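Local coordinates for hypothetical multiheme protein (Ignicoccus hospitalis KIN4/I, PDB 4QO5) that carries eight c-type hemes, associates with the membrane and is probably a redox or electron-transfer protein whose exact reaction is unknown, at residues Ser447-Val452 with Thr510-Trp515; Glu463-Leu468 with Glu506-Leu511. One frame throughout, in Å; residues are numbered along the deposited sequence.

Contact 1: Ser447-Val452 with Thr510-Trp515; sequences SGLAHV and TLLRLW. With CA (calcium ion), chain J.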
loop_
_atom_site.group_PDB
_atom_site.type_symbol
_atom_site.label_atom_id
_atom_site.label_comp_id
_atom_site.label_asym_id
_atom_site.label_seq_id
_atom_site.Cartn_x
_atom_site.Cartn_y
_atom_site.Cartn_z
ATOM N N SER A 447 38.855 -6.991 -1.983
ATOM C CA SER A 447 39.480 -6.132 -0.982
ATOM C C SER A 447 39.314 -6.677 0.429
ATOM O O SER A 447 39.913 -6.167 1.374
ATOM C CB SER A 447 38.911 -4.712 -1.059
ATOM O OG SER A 447 37.613 -4.652 -0.490
ATOM N N GLY A 448 38.491 -7.707 0.571
ATOM C CA GLY A 448 38.299 -8.344 1.860
ATOM C C GLY A 448 37.189 -7.733 2.695
ATOM O O GLY A 448 37.037 -8.067 3.864
ATOM N N LEU A 449 36.407 -6.834 2.108
ATOM C CA LEU A 449 35.266 -6.271 2.820
ATOM C C LEU A 449 34.203 -7.346 3.028
ATOM O O LEU A 449 33.463 -7.319 4.015
ATOM C CB LEU A 449 34.685 -5.069 2.068
ATOM C CG LEU A 449 33.407 -4.428 2.616
ATOM C CD1 LEU A 449 33.586 -3.965 4.059
ATOM C CD2 LEU A 449 32.989 -3.265 1.727
ATOM N N ALA A 450 34.144 -8.294 2.096
ATOM C CA ALA A 450 33.218 -9.416 2.186
ATOM C C ALA A 450 33.930 -10.710 1.828
ATOM O O ALA A 450 34.940 -10.691 1.125
ATOM C CB ALA A 450 32.023 -9.199 1.272
ATOM N N HIS A 451 33.385 -11.827 2.305
ATOM C CA HIS A 451 33.977 -13.154 2.119
ATOM C C HIS A 451 33.144 -13.985 1.152
ATOM O O HIS A 451 31.919 -13.911 1.151
ATOM C CB HIS A 451 34.074 -13.880 3.472
ATOM C CG HIS A 451 34.249 -15.368 3.358
ATOM N ND1 HIS A 451 33.208 -16.259 3.526
ATOM C CD2 HIS A 451 35.347 -16.120 3.099
ATOM C CE1 HIS A 451 33.655 -17.492 3.373
ATOM N NE2 HIS A 451 34.949 -17.437 3.111
ATOM N N VAL A 452 33.804 -14.788 0.329
ATOM C CA VAL A 452 33.078 -15.640 -0.600
ATOM C C VAL A 452 33.776 -16.995 -0.738
ATOM O O VAL A 452 35.002 -17.084 -0.651
ATOM C CB VAL A 452 32.896 -14.952 -1.977
ATOM C CG1 VAL A 452 34.222 -14.872 -2.727
ATOM C CG2 VAL A 452 31.844 -15.674 -2.805
ATOM N N THR A 510 30.284 3.877 -1.398
ATOM C CA THR A 510 30.633 4.502 -0.128
ATOM C C THR A 510 31.223 3.491 0.868
ATOM O O THR A 510 32.247 3.761 1.510
ATOM C CB THR A 510 29.423 5.244 0.479
ATOM O OG1 THR A 510 29.143 6.407 -0.317
ATOM C CG2 THR A 510 29.722 5.679 1.895
ATOM N N LEU A 511 30.601 2.319 0.972
ATOM C CA LEU A 511 31.128 1.260 1.834
ATOM C C LEU A 511 32.549 0.845 1.431
ATOM O O LEU A 511 33.423 0.690 2.283
ATOM C CB LEU A 511 30.192 0.051 1.844
ATOM C CG LEU A 511 28.892 0.266 2.623
ATOM C CD1 LEU A 511 27.951 -0.911 2.442
ATOM C CD2 LEU A 511 29.190 0.497 4.095
ATOM N N LEU A 512 32.772 0.680 0.130
ATOM C CA LEU A 512 34.106 0.382 -0.382
ATOM C C LEU A 512 35.113 1.479 -0.038
ATOM O O LEU A 512 36.239 1.188 0.367
ATOM C CB LEU A 512 34.062 0.154 -1.898
ATOM C CG LEU A 512 33.380 -1.138 -2.346
ATOM C CD1 LEU A 512 33.190 -1.156 -3.864
ATOM C CD2 LEU A 512 34.201 -2.343 -1.889
ATOM N N ARG A 513 34.702 2.736 -0.197
ATOM C CA ARG A 513 35.542 3.879 0.160
ATOM C C ARG A 513 35.890 3.930 1.645
ATOM O O ARG A 513 37.033 4.213 2.011
ATOM C CB ARG A 513 34.859 5.191 -0.212
ATOM C CG ARG A 513 35.062 5.634 -1.637
ATOM C CD ARG A 513 34.537 7.048 -1.819
ATOM N NE ARG A 513 35.315 8.033 -1.069
ATOM C CZ ARG A 513 34.795 9.107 -0.478
ATOM N NH1 ARG A 513 35.576 9.951 0.178
ATOM N NH2 ARG A 513 33.488 9.334 -0.540
ATOM N N LEU A 514 34.896 3.700 2.500
ATOM C CA LEU A 514 35.132 3.678 3.946
ATOM C C LEU A 514 36.085 2.556 4.317
ATOM O O LEU A 514 36.978 2.733 5.147
ATOM C CB LEU A 514 33.821 3.500 4.714
ATOM C CG LEU A 514 32.899 4.715 4.769
ATOM C CD1 LEU A 514 31.617 4.378 5.513
ATOM C CD2 LEU A 514 33.607 5.891 5.424
ATOM N N TRP A 515 35.889 1.400 3.695
ATOM C CA TRP A 515 36.748 0.249 3.943
ATOM C C TRP A 515 38.193 0.538 3.553
ATOM O O TRP A 515 39.114 0.266 4.320
ATOM C CB TRP A 515 36.215 -0.979 3.206
ATOM C CG TRP A 515 37.000 -2.228 3.442
ATOM C CD1 TRP A 515 37.741 -2.918 2.522
ATOM C CD2 TRP A 515 37.120 -2.951 4.676
ATOM N NE1 TRP A 515 38.314 -4.022 3.107
ATOM C CE2 TRP A 515 37.951 -4.065 4.428
ATOM C CE3 TRP A 515 36.605 -2.767 5.965
ATOM C CZ2 TRP A 515 38.276 -4.990 5.419
ATOM C CZ3 TRP A 515 36.933 -3.685 6.949
ATOM C CH2 TRP A 515 37.762 -4.783 6.669
HETATM CA CA CA J . 29.800 -13.536 2.043
HETATM O O HOH W 1 30.533 -15.139 3.635
#

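Contact 2: Glu463-Leu468 with Glu506-Leu511; sequences EYIEKL and EHMKTL. With CA (calcium ion), chain J.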
loop_
_atom_site.group_PDB
_atom_site.type_symbol
_atom_site.label_atom_id
_atom_site.label_comp_id
_atom_site.label_asym_id
_atom_site.label_seq_id
_atom_site.Cartn_x
_atom_site.Cartn_y
_atom_site.Cartn_z
ATOM N N GLU A 463 26.328 -11.418 3.775
ATOM C CA GLU A 463 26.823 -10.190 4.377
ATOM C C GLU A 463 26.126 -8.957 3.807
ATOM O O GLU A 463 25.505 -9.018 2.750
ATOM C CB GLU A 463 28.338 -10.066 4.207
ATOM C CG GLU A 463 29.131 -11.140 4.901
ATOM C CD GLU A 463 30.584 -11.154 4.449
ATOM O OE1 GLU A 463 31.402 -10.430 5.053
ATOM O OE2 GLU A 463 30.901 -11.881 3.484
ATOM N N TYR A 464 26.236 -7.847 4.523
ATOM C CA TYR A 464 25.477 -6.639 4.200
ATOM C C TYR A 464 25.714 -6.104 2.786
ATOM O O TYR A 464 24.759 -5.862 2.056
ATOM C CB TYR A 464 25.722 -5.544 5.247
ATOM C CG TYR A 464 24.880 -4.310 5.028
ATOM C CD1 TYR A 464 23.497 -4.361 5.154
ATOM C CD2 TYR A 464 25.461 -3.098 4.676
ATOM C CE1 TYR A 464 22.717 -3.240 4.943
ATOM C CE2 TYR A 464 24.687 -1.971 4.462
ATOM C CZ TYR A 464 23.313 -2.051 4.601
ATOM O OH TYR A 464 22.525 -0.940 4.408
ATOM N N ILE A 465 26.968 -5.919 2.389
ATOM C CA ILE A 465 27.229 -5.417 1.035
ATOM C C ILE A 465 26.739 -6.396 -0.044
ATOM O O ILE A 465 26.355 -5.983 -1.140
ATOM C CB ILE A 465 28.717 -5.038 0.802
ATOM C CG1 ILE A 465 28.844 -4.180 -0.470
ATOM C CG2 ILE A 465 29.598 -6.280 0.739
ATOM C CD1 ILE A 465 30.142 -3.428 -0.603
ATOM N N GLU A 466 26.723 -7.690 0.277
ATOM C CA GLU A 466 26.220 -8.691 -0.659
ATOM C C GLU A 466 24.700 -8.557 -0.799
ATOM O O GLU A 466 24.141 -8.713 -1.882
ATOM C CB GLU A 466 26.631 -10.101 -0.203
ATOM C CG GLU A 466 28.146 -10.321 -0.283
ATOM C CD GLU A 466 28.667 -11.466 0.576
ATOM O OE1 GLU A 466 27.915 -11.993 1.425
ATOM O OE2 GLU A 466 29.852 -11.824 0.404
ATOM N N LYS A 467 24.029 -8.223 0.297
ATOM C CA LYS A 467 22.585 -8.025 0.239
ATOM C C LYS A 467 22.226 -6.748 -0.528
ATOM O O LYS A 467 21.172 -6.671 -1.162
ATOM C CB LYS A 467 21.985 -8.032 1.652
ATOM C CG LYS A 467 22.029 -9.439 2.313
ATOM C CD LYS A 467 21.703 -9.331 3.796
ATOM C CE LYS A 467 22.198 -10.536 4.586
ATOM N NZ LYS A 467 21.554 -11.793 4.131
ATOM N N LEU A 468 23.098 -5.749 -0.469
ATOM C CA LEU A 468 22.905 -4.544 -1.273
ATOM C C LEU A 468 22.972 -4.906 -2.752
ATOM O O LEU A 468 22.175 -4.432 -3.554
ATOM C CB LEU A 468 23.957 -3.488 -0.932
ATOM C CG LEU A 468 23.852 -2.887 0.474
ATOM C CD1 LEU A 468 24.926 -1.822 0.665
ATOM C CD2 LEU A 468 22.468 -2.293 0.693
ATOM N N GLU A 506 25.707 3.863 -5.337
ATOM C CA GLU A 506 26.511 4.774 -4.538
ATOM C C GLU A 506 26.687 4.282 -3.106
ATOM O O GLU A 506 27.721 4.506 -2.495
ATOM C CB GLU A 506 25.907 6.174 -4.559
ATOM C CG GLU A 506 25.939 6.798 -5.937
ATOM C CD GLU A 506 27.346 6.887 -6.504
ATOM O OE1 GLU A 506 28.300 7.086 -5.714
ATOM O OE2 GLU A 506 27.502 6.764 -7.739
ATOM N N HIS A 507 25.682 3.603 -2.579
ATOM C CA HIS A 507 25.800 3.033 -1.237
ATOM C C HIS A 507 26.933 2.007 -1.206
ATOM O O HIS A 507 27.806 2.059 -0.329
ATOM C CB HIS A 507 24.445 2.509 -0.755
ATOM C CG HIS A 507 24.435 2.020 0.662
ATOM N ND1 HIS A 507 25.195 2.612 1.652
ATOM C CD2 HIS A 507 23.582 1.190 1.301
ATOM C CE1 HIS A 507 24.918 2.043 2.811
ATOM N NE2 HIS A 507 23.934 1.192 2.634
ATOM N N MET A 508 26.967 1.122 -2.198
ATOM C CA MET A 508 28.081 0.183 -2.307
ATOM C C MET A 508 29.434 0.881 -2.454
ATOM O O MET A 508 30.413 0.489 -1.814
ATOM C CB MET A 508 27.848 -0.803 -3.453
ATOM C CG MET A 508 26.561 -1.603 -3.306
ATOM S SD MET A 508 26.403 -2.808 -4.638
ATOM C CE MET A 508 27.747 -3.935 -4.253
ATOM N N LYS A 509 29.486 1.931 -3.272
ATOM C CA LYS A 509 30.731 2.667 -3.462
ATOM C C LYS A 509 31.215 3.333 -2.173
ATOM O O LYS A 509 32.413 3.350 -1.885
ATOM C CB LYS A 509 30.584 3.693 -4.592
ATOM C CG LYS A 509 30.584 3.048 -5.966
ATOM C CD LYS A 509 30.052 3.981 -7.047
ATOM C CE LYS A 509 30.923 5.195 -7.225
ATOM N NZ LYS A 509 30.498 5.963 -8.439
ATOM N N THR A 510 30.284 3.877 -1.398
ATOM C CA THR A 510 30.633 4.502 -0.128
ATOM C C THR A 510 31.223 3.491 0.868
ATOM O O THR A 510 32.247 3.761 1.510
ATOM C CB THR A 510 29.423 5.244 0.479
ATOM O OG1 THR A 510 29.143 6.407 -0.317
ATOM C CG2 THR A 510 29.722 5.679 1.895
ATOM N N LEU A 511 30.601 2.319 0.972
ATOM C CA LEU A 511 31.128 1.260 1.834
ATOM C C LEU A 511 32.549 0.845 1.431
ATOM O O LEU A 511 33.423 0.690 2.283
ATOM C CB LEU A 511 30.192 0.051 1.844
ATOM C CG LEU A 511 28.892 0.266 2.623
ATOM C CD1 LEU A 511 27.951 -0.911 2.442
ATOM C CD2 LEU A 511 29.190 0.497 4.095
HETATM CA CA CA J . 29.800 -13.536 2.043
HETATM O O HOH W 1 30.533 -15.139 3.635
#

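Contact 1: Ser447-Val452 with Thr510-Trp515
A helix-to-turn packing contact joins the chain leaving helix 413-447 to the C-terminal helix 498-520, at the end of the helical bundle these two form with helix 464-485. Gly448, the first residue to depart from helical geometry, does so with positive phi (89°), a conformation in which any CB would collide with the carbonyl oxygen of Ser447. The turn that follows lies against the indole of Trp515, whose CG is anti to its own backbone N, sending the ring out toward the loop. Trp515 NE1 donates a nearly straight hydrogen bond (170°) to Ser447 O at 3.2 Å; the oxygen lies in the indole plane, whereas the donor sits above the carbonyl plane. Leu449 covers one face of the same ring: its CB stands 3.8 Å from the centroid of the five-membered ring, 11° off the normal, as a CH-pi contact, and its CD1 reaches Trp515 CD2 at 3.7 Å. The other branch turns to the helix, CD2 meeting Leu512 CD2 at 3.9 Å and lying more loosely against Leu511 CB. An alanine here in place of Trp515 removes the N-H that reaches Ser447 O and the ring face under Leu449, and would probably loosen the turn against helix 498-520. Arg513 of the third subunit bonds to Gly448 O and Leu449 O and packs on Trp515, so the turn also belongs to the trimer interface. Beyond it the chain reaches a calcium ion: His451 O binds the metal at 2.3 Å, and a metal-bound water lies in the plane of the imidazole, 2.9 Å from His451 ND1.

Contact 2: Glu463-Leu468 with Glu506-Leu511
Helices 464-485 and 498-520 run antiparallel in the helical bundle at the C-terminal end of the chain, their short segments crossing at -157° with axes 10.2 Å apart at closest approach. Ile465 and Met508 bring the backbones nearest, CA to CA 6.6 Å. The interface is buried and mostly apolar, with one polar pair at its side. Tyr464, CG anti to the backbone N, extends its hydroxyl to the imidazole of His507, which has the same first torsion; Tyr464 OH and His507 NE2 are hydrogen-bonded at 3.1 Å, the hydroxyl lying in the imidazole plane, and the two rings are inclined at 75°. Each ring also stacks on the other kind of ring in another copy of the protein: Tyr464 on His507 of the third subunit, His507 on Tyr464 of the second. The pair is thus both a link between two helices and part of the trimer interface. Beside it Leu468 crosses His507 at about a right angle, its CD1 only 3.4 Å from His507 CD2 and also touching Leu511 CD1 at 3.6 Å. Further along, Met508 bends at its last torsion (chi3 67°), which brings its CE across Ile465 CG1 at 3.9 Å. Helix 413-447 covers this part, with Leu440 and Thr437 on Met508 and Ala444 on Ile465. At the N-terminus of helix 464-485, Glu463 is the N-cap and Glu466, whose CB points away from helix 498-520, carries its carboxylate to the calcium ion. Glu466 grips the metal with both carboxylate oxygens and Glu463 with OE2 alone, at 2.5 Å. One half of a capping box is made as well, for Glu463 N donates to Glu466 OE1 at 2.9 Å.

Overall arrangement
Helix 498-520 serves both contacts, whose centres lie 8 Å apart: in contact 1 it receives the turn that follows helix 413-447, in contact 2 the first turn of helix 464-485, and Leu511 has a part in each. The calcium ion ties the two partners together. Its seven ligand atoms are His451 O, Glu463 OE2, both Glu466 oxygens, Thr459 O, Asp462 OD1 and one water. A probable hydrogen bond from His451 N to Glu463 OE2 (2.8 Å) adds to this junction, and Ala450 CB packs against Glu466 OE2 at 3.5 Å. Both contacts meet the third subunit, so the calcium-linked region lies beside the trimer interface.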